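Local coordinates for protein transcriptional regulator (LacI family) (PDB 3G85) that probably acts as a DNA-binding transcription factor of the LacI family, recognising cis-regulatory sequences in Clostridium acetobutylicum, at residues A[42-47]-A[255-260]. Numbering follows the deposited sequence.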
ATOM      1  N   ASN A  42     -23.009   7.523 -13.024  1.00 46.96           N
ATOM      2  CA  ASN A  42     -24.395   7.107 -12.835  1.00 46.80           C
ATOM      3  C   ASN A  42     -24.571   5.586 -12.640  1.00 46.02           C
ATOM      4  O   ASN A  42     -25.478   4.959 -13.200  1.00 45.21           O
ATOM      5  CB  ASN A  42     -25.285   7.659 -13.968  1.00 47.67           C
ATOM      6  CG  ASN A  42     -26.773   7.661 -13.605  1.00 50.02           C
ATOM      7  OD1 ASN A  42     -27.624   7.611 -14.488  1.00 53.08           O
ATOM      8  ND2 ASN A  42     -27.087   7.709 -12.303  1.00 51.97           N
ATOM      9  N   TYR A  43     -23.685   4.988 -11.851  1.00 44.24           N
ATOM     10  CA  TYR A  43     -23.862   3.594 -11.437  1.00 43.32           C
ATOM     11  C   TYR A  43     -24.114   2.646 -12.594  1.00 42.25           C
ATOM     12  O   TYR A  43     -25.013   1.817 -12.528  1.00 42.44           O
ATOM     13  CB  TYR A  43     -24.998   3.489 -10.404  1.00 44.22           C
ATOM     14  CG  TYR A  43     -24.716   4.328  -9.181  1.00 45.34           C
ATOM     15  CD1 TYR A  43     -23.978   3.802  -8.110  1.00 45.43           C
ATOM     16  CD2 TYR A  43     -25.143   5.656  -9.108  1.00 46.02           C
ATOM     17  CE1 TYR A  43     -23.689   4.569  -6.997  1.00 45.05           C
ATOM     18  CE2 TYR A  43     -24.856   6.436  -7.999  1.00 45.66           C
ATOM     19  CZ  TYR A  43     -24.130   5.876  -6.942  1.00 45.62           C
ATOM     20  OH  TYR A  43     -23.837   6.632  -5.836  1.00 46.74           O
ATOM     21  N   ASN A  44     -23.312   2.750 -13.651  1.00 40.61           N
ATOM     22  CA  ASN A  44     -23.481   1.851 -14.782  1.00 39.61           C
ATOM     23  C   ASN A  44     -22.945   0.437 -14.544  1.00 38.37           C
ATOM     24  O   ASN A  44     -23.176  -0.467 -15.362  1.00 38.19           O
ATOM     25  CB  ASN A  44     -22.915   2.475 -16.064  1.00 40.39           C
ATOM     26  CG  ASN A  44     -21.398   2.584 -16.060  1.00 41.82           C
ATOM     27  OD1 ASN A  44     -20.756   2.904 -15.033  1.00 42.17           O
ATOM     28  ND2 ASN A  44     -20.807   2.356 -17.237  1.00 42.84           N
ATOM     29  N   TYR A  45     -22.240   0.249 -13.423  1.00 36.76           N
ATOM     30  CA  TYR A  45     -21.779  -1.084 -12.968  1.00 35.25           C
ATOM     31  C   TYR A  45     -22.214  -1.341 -11.531  1.00 33.68           C
ATOM     32  O   TYR A  45     -22.232  -0.417 -10.708  1.00 33.08           O
ATOM     33  CB  TYR A  45     -20.229  -1.198 -13.031  1.00 35.57           C
ATOM     34  CG  TYR A  45     -19.668  -1.271 -14.425  1.00 36.07           C
ATOM     35  CD1 TYR A  45     -19.598  -2.487 -15.111  1.00 37.02           C
ATOM     36  CD2 TYR A  45     -19.234  -0.129 -15.073  1.00 37.42           C
ATOM     37  CE1 TYR A  45     -19.089  -2.561 -16.403  1.00 38.13           C
ATOM     38  CE2 TYR A  45     -18.730  -0.185 -16.362  1.00 39.63           C
ATOM     39  CZ  TYR A  45     -18.671  -1.399 -17.025  1.00 37.83           C
ATOM     40  OH  TYR A  45     -18.173  -1.440 -18.309  1.00 38.64           O
ATOM     41  N   ASN A  46     -22.555  -2.592 -11.244  1.00 33.09           N
ATOM     42  CA  ASN A  46     -22.553  -3.102  -9.887  1.00 32.55           C
ATOM     43  C   ASN A  46     -21.111  -3.497  -9.551  1.00 31.94           C
ATOM     44  O   ASN A  46     -20.380  -4.029 -10.398  1.00 30.01           O
ATOM     45  CB  ASN A  46     -23.400  -4.373  -9.745  1.00 33.21           C
ATOM     46  CG  ASN A  46     -24.859  -4.167 -10.074  1.00 35.57           C
ATOM     47  OD1 ASN A  46     -25.439  -4.940 -10.867  1.00 39.22           O
ATOM     48  ND2 ASN A  46     -25.470  -3.151  -9.472  1.00 32.72           N
ATOM     49  N   VAL A  47     -20.729  -3.242  -8.309  1.00 31.37           N
ATOM     50  CA  VAL A  47     -19.485  -3.754  -7.756  1.00 31.06           C
ATOM     51  C   VAL A  47     -19.833  -4.674  -6.584  1.00 31.04           C
ATOM     52  O   VAL A  47     -20.797  -4.446  -5.843  1.00 30.79           O
ATOM     53  CB  VAL A  47     -18.557  -2.590  -7.273  1.00 31.57           C
ATOM     54  CG1 VAL A  47     -17.406  -3.128  -6.396  1.00 32.60           C
ATOM     55  CG2 VAL A  47     -17.990  -1.821  -8.469  1.00 32.11           C
ATOM     56  N   LEU A 255     -10.492   1.266 -16.642  1.00 25.72           N
ATOM     57  CA  LEU A 255      -9.833   0.226 -17.417  1.00 25.53           C
ATOM     58  C   LEU A 255     -10.814  -0.900 -17.753  1.00 25.44           C
ATOM     59  O   LEU A 255     -10.879  -1.354 -18.901  1.00 23.75           O
ATOM     60  CB  LEU A 255      -8.639  -0.365 -16.676  1.00 25.45           C
ATOM     61  CG  LEU A 255      -7.369   0.448 -16.493  1.00 26.98           C
ATOM     62  CD1 LEU A 255      -6.245  -0.509 -16.092  1.00 26.01           C
ATOM     63  CD2 LEU A 255      -7.020   1.184 -17.794  1.00 27.64           C
ATOM     64  N   VAL A 256     -11.568  -1.360 -16.743  1.00 24.42           N
ATOM     65  CA  VAL A 256     -12.556  -2.403 -16.977  1.00 24.59           C
ATOM     66  C   VAL A 256     -13.523  -2.070 -18.138  1.00 24.41           C
ATOM     67  O   VAL A 256     -13.718  -2.876 -19.055  1.00 24.78           O
ATOM     68  CB  VAL A 256     -13.342  -2.698 -15.680  1.00 25.12           C
ATOM     69  CG1 VAL A 256     -14.719  -3.319 -15.995  1.00 25.20           C
ATOM     70  CG2 VAL A 256     -12.495  -3.620 -14.823  1.00 24.98           C
ATOM     71  N   GLU A 257     -14.097  -0.883 -18.080  1.00 24.76           N
ATOM     72  CA  GLU A 257     -15.025  -0.374 -19.070  1.00 27.02           C
ATOM     73  C   GLU A 257     -14.378  -0.354 -20.461  1.00 27.55           C
ATOM     74  O   GLU A 257     -14.976  -0.813 -21.425  1.00 27.45           O
ATOM     75  CB  GLU A 257     -15.441   1.020 -18.630  1.00 28.62           C
ATOM     76  CG  GLU A 257     -16.218   1.853 -19.617  1.00 34.71           C
ATOM     77  CD  GLU A 257     -17.121   2.862 -18.911  1.00 42.74           C
ATOM     78  OE1 GLU A 257     -16.847   3.229 -17.734  1.00 47.05           O
ATOM     79  OE2 GLU A 257     -18.126   3.267 -19.541  1.00 48.37           O
ATOM     80  N   LYS A 258     -13.137   0.126 -20.541  1.00 26.34           N
ATOM     81  CA  LYS A 258     -12.452   0.223 -21.827  1.00 27.04           C
ATOM     82  C   LYS A 258     -12.062  -1.163 -22.367  1.00 27.05           C
ATOM     83  O   LYS A 258     -11.979  -1.379 -23.611  1.00 26.37           O
ATOM     84  CB  LYS A 258     -11.270   1.164 -21.676  1.00 27.45           C
ATOM     85  CG  LYS A 258     -11.732   2.609 -21.444  1.00 29.60           C
ATOM     86  CD  LYS A 258     -10.586   3.543 -21.074  1.00 34.86           C
ATOM     87  CE  LYS A 258     -11.075   4.952 -20.691  1.00 33.08           C
ATOM     88  NZ  LYS A 258     -11.848   5.599 -21.816  1.00 37.97           N
ATOM     89  N   LEU A 259     -11.789  -2.096 -21.451  1.00 26.40           N
ATOM     90  CA  LEU A 259     -11.506  -3.482 -21.833  1.00 27.63           C
ATOM     91  C   LEU A 259     -12.765  -4.204 -22.353  1.00 29.01           C
ATOM     92  O   LEU A 259     -12.731  -4.867 -23.401  1.00 29.27           O
ATOM     93  CB  LEU A 259     -10.834  -4.248 -20.689  1.00 26.16           C
ATOM     94  CG  LEU A 259      -9.343  -3.897 -20.484  1.00 26.76           C
ATOM     95  CD1 LEU A 259      -8.924  -4.315 -19.047  1.00 29.21           C
ATOM     96  CD2 LEU A 259      -8.447  -4.523 -21.539  1.00 27.29           C
ATOM     97  N   ILE A 260     -13.874  -4.056 -21.636  1.00 30.34           N
ATOM     98  CA  ILE A 260     -15.147  -4.674 -22.045  1.00 31.22           C
ATOM     99  C   ILE A 260     -15.601  -4.127 -23.400  1.00 31.63           C
ATOM    100  O   ILE A 260     -16.028  -4.886 -24.274  1.00 31.97           O
ATOM    101  CB  ILE A 260     -16.305  -4.411 -21.027  1.00 31.53           C
ATOM    102  CG1 ILE A 260     -16.023  -4.985 -19.629  1.00 33.08           C
ATOM    103  CG2 ILE A 260     -17.625  -4.969 -21.573  1.00 31.58           C
ATOM    104  CD1 ILE A 260     -15.571  -6.362 -19.610  1.00 36.84           C
TER
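Tyr45 reaches from the end of a loop to helix 245-260 and carries most of this small contact, which buries 165 Å² in all. Its CB points toward the helix, and CG stands anti to the carbonyl carbon, beside the backbone N (chi1 -71°). The hydroxyl oxygen makes van der Waals contact with the base of Glu257: Tyr45 OH lies 3.4 Å from Glu257 CA and 3.7 Å from Glu257 CB. Apolar packing is looser, Tyr45 CE1 standing 4.5 Å from Val256 CG1, while Ile260 CG1 comes within 4.4 Å of Tyr45 OH one turn further on. The Glu257 carboxylate lies further off. Its chain is extended beyond CG, and OE1 lies at the ring edge, near the ring plane, 4.1 Å from Tyr45 CE2, with ring and carboxylate planes 75° apart. The side chain of Asn44 crosses that of Glu257 at about a right angle, its terminal amide next to the carboxylate. This is plain packing within one α/β lobe of the periplasmic-binding-protein-like fold, joining the loop between helix 27-40 and strand 46-52, an outermost strand of the parallel sheet, to the C-terminal turns of helix 245-260. Tyr45 also packs on Leu38 of helix 27-40 and Ile14 of strand 13-19; Val256 touches Ile14 and Ile95 of strand 94-97.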